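Local atomic coordinates of ABC transporter binding protein AcbH (Actinoplanes, PDB entry 3OO8), a protein that binds beta-D-galactopyranose outside the cell as the solute receptor of an ABC transporter. Residues A44-V58 with K317-F331. The protein carries 2 engineered substitutions. Sequence-based numbering, arbitrary orientation.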
loop_
_atom_site.group_PDB
_atom_site.type_symbol
_atom_site.label_atom_id
_atom_site.label_comp_id
_atom_site.label_asym_id
_atom_site.label_seq_id
_atom_site.Cartn_x
_atom_site.Cartn_y
_atom_site.Cartn_z
ATOM N N ALA A 44 17.165 -12.347 0.054
ATOM C CA ALA A 44 16.692 -12.118 1.439
ATOM C C ALA A 44 15.741 -13.246 1.842
ATOM O O ALA A 44 15.805 -13.746 2.981
ATOM C CB ALA A 44 16.013 -10.756 1.581
ATOM N N PHE A 45 14.839 -13.625 0.932
ATOM C CA PHE A 45 13.877 -14.678 1.267
ATOM C C PHE A 45 14.588 -16.000 1.467
ATOM O O PHE A 45 14.195 -16.800 2.330
ATOM C CB PHE A 45 12.809 -14.833 0.174
ATOM C CG PHE A 45 11.703 -15.770 0.580
ATOM C CD1 PHE A 45 10.814 -15.387 1.567
ATOM C CD2 PHE A 45 11.498 -16.975 -0.070
ATOM C CE1 PHE A 45 9.803 -16.243 2.004
ATOM C CE2 PHE A 45 10.481 -17.835 0.361
ATOM C CZ PHE A 45 9.629 -17.450 1.388
ATOM N N ALA A 46 15.594 -16.271 0.650
ATOM C CA ALA A 46 16.345 -17.537 0.796
ATOM C C ALA A 46 17.012 -17.609 2.167
ATOM O O ALA A 46 16.941 -18.630 2.866
ATOM C CB ALA A 46 17.380 -17.683 -0.298
ATOM N N SER A 47 17.630 -16.510 2.564
ATOM C CA SER A 47 18.258 -16.427 3.875
ATOM C C SER A 47 17.240 -16.583 4.981
ATOM O O SER A 47 17.487 -17.264 5.963
ATOM C CB SER A 47 18.956 -15.074 4.034
ATOM O OG SER A 47 19.627 -15.010 5.272
ATOM N N LEU A 48 16.084 -15.929 4.828
ATOM C CA LEU A 48 15.038 -16.016 5.847
ATOM C C LEU A 48 14.583 -17.440 6.041
ATOM O O LEU A 48 14.329 -17.845 7.153
ATOM C CB LEU A 48 13.813 -15.174 5.472
ATOM C CG LEU A 48 12.665 -15.127 6.477
ATOM C CD1 LEU A 48 13.126 -14.433 7.748
ATOM C CD2 LEU A 48 11.371 -14.467 5.898
ATOM N N MET A 49 14.473 -18.202 4.954
ATOM C CA MET A 49 13.974 -19.568 5.124
ATOM C C MET A 49 15.032 -20.440 5.827
ATOM O O MET A 49 14.676 -21.354 6.579
ATOM C CB MET A 49 13.497 -20.147 3.792
ATOM C CG MET A 49 12.158 -19.517 3.330
ATOM S SD MET A 49 10.801 -19.870 4.437
ATOM C CE MET A 49 10.686 -18.302 5.334
ATOM N N GLN A 50 16.320 -20.157 5.583
ATOM C CA GLN A 50 17.380 -20.856 6.346
ATOM C C GLN A 50 17.195 -20.574 7.838
ATOM O O GLN A 50 17.285 -21.491 8.655
ATOM C CB GLN A 50 18.772 -20.406 5.909
ATOM C CG GLN A 50 19.049 -20.682 4.445
ATOM C CD GLN A 50 20.469 -20.388 4.056
ATOM O OE1 GLN A 50 21.087 -19.456 4.558
ATOM N NE2 GLN A 50 20.993 -21.185 3.135
ATOM N N GLN A 51 16.914 -19.319 8.205
ATOM C CA GLN A 51 16.703 -18.959 9.606
ATOM C C GLN A 51 15.433 -19.642 10.160
ATOM O O GLN A 51 15.413 -20.119 11.302
ATOM C CB GLN A 51 16.705 -17.440 9.805
ATOM C CG GLN A 51 18.030 -16.753 9.419
ATOM C CD GLN A 51 18.143 -15.359 10.062
ATOM O OE1 GLN A 51 17.750 -15.176 11.212
ATOM N NE2 GLN A 51 18.717 -14.421 9.355
ATOM N N ALA A 52 14.398 -19.760 9.321
ATOM C CA ALA A 52 13.152 -20.449 9.700
ATOM C C ALA A 52 13.399 -21.910 10.008
ATOM O O ALA A 52 12.905 -22.452 11.013
ATOM C CB ALA A 52 12.085 -20.282 8.591
ATOM N N THR A 53 14.166 -22.578 9.155
ATOM C CA THR A 53 14.509 -23.968 9.450
ATOM C C THR A 53 15.337 -24.096 10.731
ATOM O O THR A 53 15.066 -24.935 11.585
ATOM C CB THR A 53 15.241 -24.600 8.255
ATOM O OG1 THR A 53 14.379 -24.548 7.114
ATOM C CG2 THR A 53 15.637 -26.044 8.540
ATOM N N THR A 54 16.330 -23.245 10.894
ATOM C CA THR A 54 17.153 -23.316 12.112
ATOM C C THR A 54 16.285 -23.205 13.375
ATOM O O THR A 54 16.499 -23.938 14.356
ATOM C CB THR A 54 18.220 -22.195 12.073
ATOM O OG1 THR A 54 18.986 -22.327 10.876
ATOM C CG2 THR A 54 19.126 -22.268 13.284
ATOM N N SER A 55 15.283 -22.318 13.352
ATOM C CA SER A 55 14.401 -22.079 14.499
ATOM C C SER A 55 13.345 -23.162 14.680
ATOM O O SER A 55 13.192 -23.726 15.771
ATOM C CB SER A 55 13.702 -20.723 14.375
ATOM O OG SER A 55 12.778 -20.495 15.434
ATOM N N THR A 56 12.621 -23.481 13.611
ATOM C CA THR A 56 11.485 -24.402 13.739
ATOM C C THR A 56 11.787 -25.886 13.463
ATOM O O THR A 56 10.962 -26.761 13.774
ATOM C CB THR A 56 10.353 -24.012 12.733
ATOM O OG1 THR A 56 10.783 -24.313 11.403
ATOM C CG2 THR A 56 9.946 -22.523 12.814
ATOM N N THR A 57 12.949 -26.158 12.884
ATOM C CA THR A 57 13.396 -27.479 12.389
ATOM C C THR A 57 12.805 -27.872 11.034
ATOM O O THR A 57 13.209 -28.875 10.416
ATOM C CB THR A 57 13.321 -28.653 13.421
ATOM O OG1 THR A 57 12.001 -29.209 13.421
ATOM C CG2 THR A 57 13.757 -28.240 14.814
ATOM N N VAL A 58 11.869 -27.065 10.520
ATOM C CA VAL A 58 11.184 -27.487 9.306
ATOM C C VAL A 58 12.001 -27.150 8.081
ATOM O O VAL A 58 12.308 -25.977 7.856
ATOM C CB VAL A 58 9.799 -26.790 9.180
ATOM C CG1 VAL A 58 9.193 -27.149 7.824
ATOM C CG2 VAL A 58 8.886 -27.249 10.375
ATOM N N LYS A 317 4.012 -24.059 11.336
ATOM C CA LYS A 317 5.133 -23.729 12.220
ATOM C C LYS A 317 5.992 -22.663 11.574
ATOM O O LYS A 317 6.474 -21.762 12.248
ATOM C CB LYS A 317 6.023 -24.947 12.506
ATOM C CG LYS A 317 5.358 -26.031 13.355
ATOM C CD LYS A 317 6.413 -27.036 13.860
ATOM C CE LYS A 317 7.457 -26.365 14.768
ATOM N NZ LYS A 317 8.432 -27.299 15.436
ATOM N N VAL A 318 6.148 -22.775 10.256
ATOM C CA VAL A 318 6.952 -21.807 9.503
ATOM C C VAL A 318 6.231 -20.453 9.542
ATOM O O VAL A 318 6.859 -19.406 9.720
ATOM C CB VAL A 318 7.301 -22.296 8.082
ATOM C CG1 VAL A 318 8.030 -21.178 7.296
ATOM C CG2 VAL A 318 8.245 -23.500 8.146
ATOM N N LEU A 319 4.909 -20.448 9.365
ATOM C CA LEU A 319 4.175 -19.185 9.484
ATOM C C LEU A 319 4.329 -18.538 10.862
ATOM O O LEU A 319 4.418 -17.320 10.968
ATOM C CB LEU A 319 2.692 -19.386 9.165
ATOM C CG LEU A 319 2.291 -19.613 7.701
ATOM C CD1 LEU A 319 0.780 -19.932 7.586
ATOM C CD2 LEU A 319 2.655 -18.427 6.768
ATOM N N GLN A 320 4.292 -19.340 11.933
ATOM C CA GLN A 320 4.516 -18.798 13.269
ATOM C C GLN A 320 5.848 -18.073 13.355
ATOM O O GLN A 320 5.924 -17.010 13.954
ATOM C CB GLN A 320 4.423 -19.906 14.322
ATOM C CG GLN A 320 3.015 -20.360 14.443
ATOM C CD GLN A 320 2.829 -21.571 15.351
ATOM O OE1 GLN A 320 3.756 -22.004 16.025
ATOM N NE2 GLN A 320 1.618 -22.106 15.376
ATOM N N TYR A 321 6.882 -18.646 12.754
ATOM C CA TYR A 321 8.195 -18.004 12.724
ATOM C C TYR A 321 8.161 -16.715 11.918
ATOM O O TYR A 321 8.753 -15.683 12.318
ATOM C CB TYR A 321 9.260 -18.984 12.191
ATOM C CG TYR A 321 10.582 -18.277 11.964
ATOM C CD1 TYR A 321 11.491 -18.118 13.014
ATOM C CD2 TYR A 321 10.870 -17.701 10.753
ATOM C CE1 TYR A 321 12.652 -17.410 12.828
ATOM C CE2 TYR A 321 12.027 -17.030 10.561
ATOM C CZ TYR A 321 12.895 -16.869 11.588
ATOM O OH TYR A 321 14.049 -16.154 11.324
ATOM N N ILE A 322 7.472 -16.754 10.783
ATOM C CA ILE A 322 7.414 -15.570 9.932
ATOM C C ILE A 322 6.722 -14.414 10.674
ATOM O O ILE A 322 7.046 -13.233 10.448
ATOM C CB ILE A 322 6.688 -15.919 8.594
ATOM C CG1 ILE A 322 7.616 -16.781 7.725
ATOM C CG2 ILE A 322 6.212 -14.645 7.863
ATOM C CD1 ILE A 322 6.998 -17.266 6.385
ATOM N N GLY A 323 5.749 -14.750 11.507
ATOM C CA GLY A 323 5.000 -13.723 12.270
ATOM C C GLY A 323 5.732 -13.268 13.512
ATOM O O GLY A 323 5.112 -13.160 14.580
ATOM N N THR A 324 7.024 -12.960 13.370
ATOM C CA THR A 324 7.813 -12.449 14.514
ATOM C C THR A 324 8.628 -11.245 14.101
ATOM O O THR A 324 8.935 -11.083 12.912
ATOM C CB THR A 324 8.795 -13.542 15.081
ATOM O OG1 THR A 324 9.750 -13.892 14.090
ATOM C CG2 THR A 324 8.044 -14.796 15.527
ATOM N N ALA A 325 8.986 -10.402 15.086
ATOM C CA ALA A 325 9.882 -9.269 14.820
ATOM C C ALA A 325 11.209 -9.765 14.267
ATOM O O ALA A 325 11.799 -9.103 13.397
ATOM C CB ALA A 325 10.121 -8.461 16.101
ATOM N N GLU A 326 11.715 -10.888 14.764
ATOM C CA GLU A 326 13.026 -11.322 14.297
ATOM C C GLU A 326 13.002 -11.647 12.810
ATOM O O GLU A 326 13.931 -11.300 12.081
ATOM C CB GLU A 326 13.516 -12.546 15.082
ATOM C CG GLU A 326 13.914 -12.204 16.513
ATOM C CD GLU A 326 12.740 -12.110 17.493
ATOM O OE1 GLU A 326 11.534 -12.222 17.116
ATOM O OE2 GLU A 326 13.051 -11.919 18.687
ATOM N N ALA A 327 11.918 -12.280 12.365
ATOM C CA ALA A 327 11.805 -12.668 10.964
ATOM C C ALA A 327 11.747 -11.392 10.115
ATOM O O ALA A 327 12.367 -11.303 9.065
ATOM C CB ALA A 327 10.597 -13.547 10.712
ATOM N N GLU A 328 10.962 -10.417 10.573
ATOM C CA GLU A 328 10.860 -9.177 9.791
ATOM C C GLU A 328 12.186 -8.471 9.717
ATOM O O GLU A 328 12.562 -7.984 8.642
ATOM C CB GLU A 328 9.787 -8.247 10.394
ATOM C CG GLU A 328 8.404 -8.901 10.443
ATOM C CD GLU A 328 7.369 -8.054 11.175
ATOM O OE1 GLU A 328 7.681 -6.940 11.603
ATOM O OE2 GLU A 328 6.205 -8.503 11.329
ATOM N N ALA A 329 12.898 -8.370 10.845
ATOM C CA ALA A 329 14.180 -7.659 10.813
ATOM C C ALA A 329 15.186 -8.353 9.894
ATOM O O ALA A 329 15.891 -7.676 9.153
ATOM C CB ALA A 329 14.759 -7.518 12.205
ATOM N N ALA A 330 15.206 -9.683 9.931
ATOM C CA ALA A 330 16.118 -10.467 9.079
ATOM C C ALA A 330 15.837 -10.224 7.594
ATOM O O ALA A 330 16.724 -9.841 6.833
ATOM C CB ALA A 330 16.020 -11.923 9.410
ATOM N N PHE A 331 14.582 -10.379 7.184
ATOM C CA PHE A 331 14.230 -10.175 5.771
ATOM C C PHE A 331 14.540 -8.759 5.295
ATOM O O PHE A 331 14.925 -8.505 4.136
ATOM C CB PHE A 331 12.737 -10.467 5.550
ATOM C CG PHE A 331 12.318 -10.302 4.135
ATOM C CD1 PHE A 331 12.556 -11.318 3.225
ATOM C CD2 PHE A 331 11.723 -9.115 3.679
ATOM C CE1 PHE A 331 12.186 -11.173 1.894
ATOM C CE2 PHE A 331 11.361 -8.986 2.365
ATOM C CZ PHE A 331 11.590 -10.005 1.466
HETATM O O HOH W 1 16.905 -12.319 5.082
HETATM O O HOH W 2 15.555 -15.913 13.568
#
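Y321 lies across helix 39-56 as a knob among L48, A52, S55 and T56. Over one face of its ring, A52 CA stands 3.8 Å from the ring centroid, 17° off the normal, a CH-pi contact. L48 CD1 meets the ring edge, 4.0 Å from Y321 CE2. With CG anti to the backbone N (chi1 172°), the ring crosses Q51 at a slant, and Y321 OH ends 3.3 Å from Q51 CB. A water bonds to OH and, weakly, to Q51 OE1. Replacing Y321 by an alanine would probably leave A52 CA without the ring it lies over and open a gap beside L48. L48 is the reciprocal knob, set among Y321, A327, A330 and F331. Its CD1 packs 4.0 Å from A327 CB, while CD2 faces F331 CB. The F331 ring brings CE1 to 3.7 Å from F45 N, and the same atom touches A44 CB and F45 CB. K317 NZ donates to T56 O over 3.1 Å, in the carbonyl plane. T57 OG1 also donates to that oxygen. V58 CB packs 3.8 Å from V318 CG2, and M49 CE meets I322 CD1. M49, V58 and V318 also touch strand 30-34, and the F331 ring meets that of Y138, their planes nearly parallel. The two helices of 317-331, joined by a turn at G323, pack against helix 39-56 in a helix-on-sheet layer of the class 2 solute-binding protein fold.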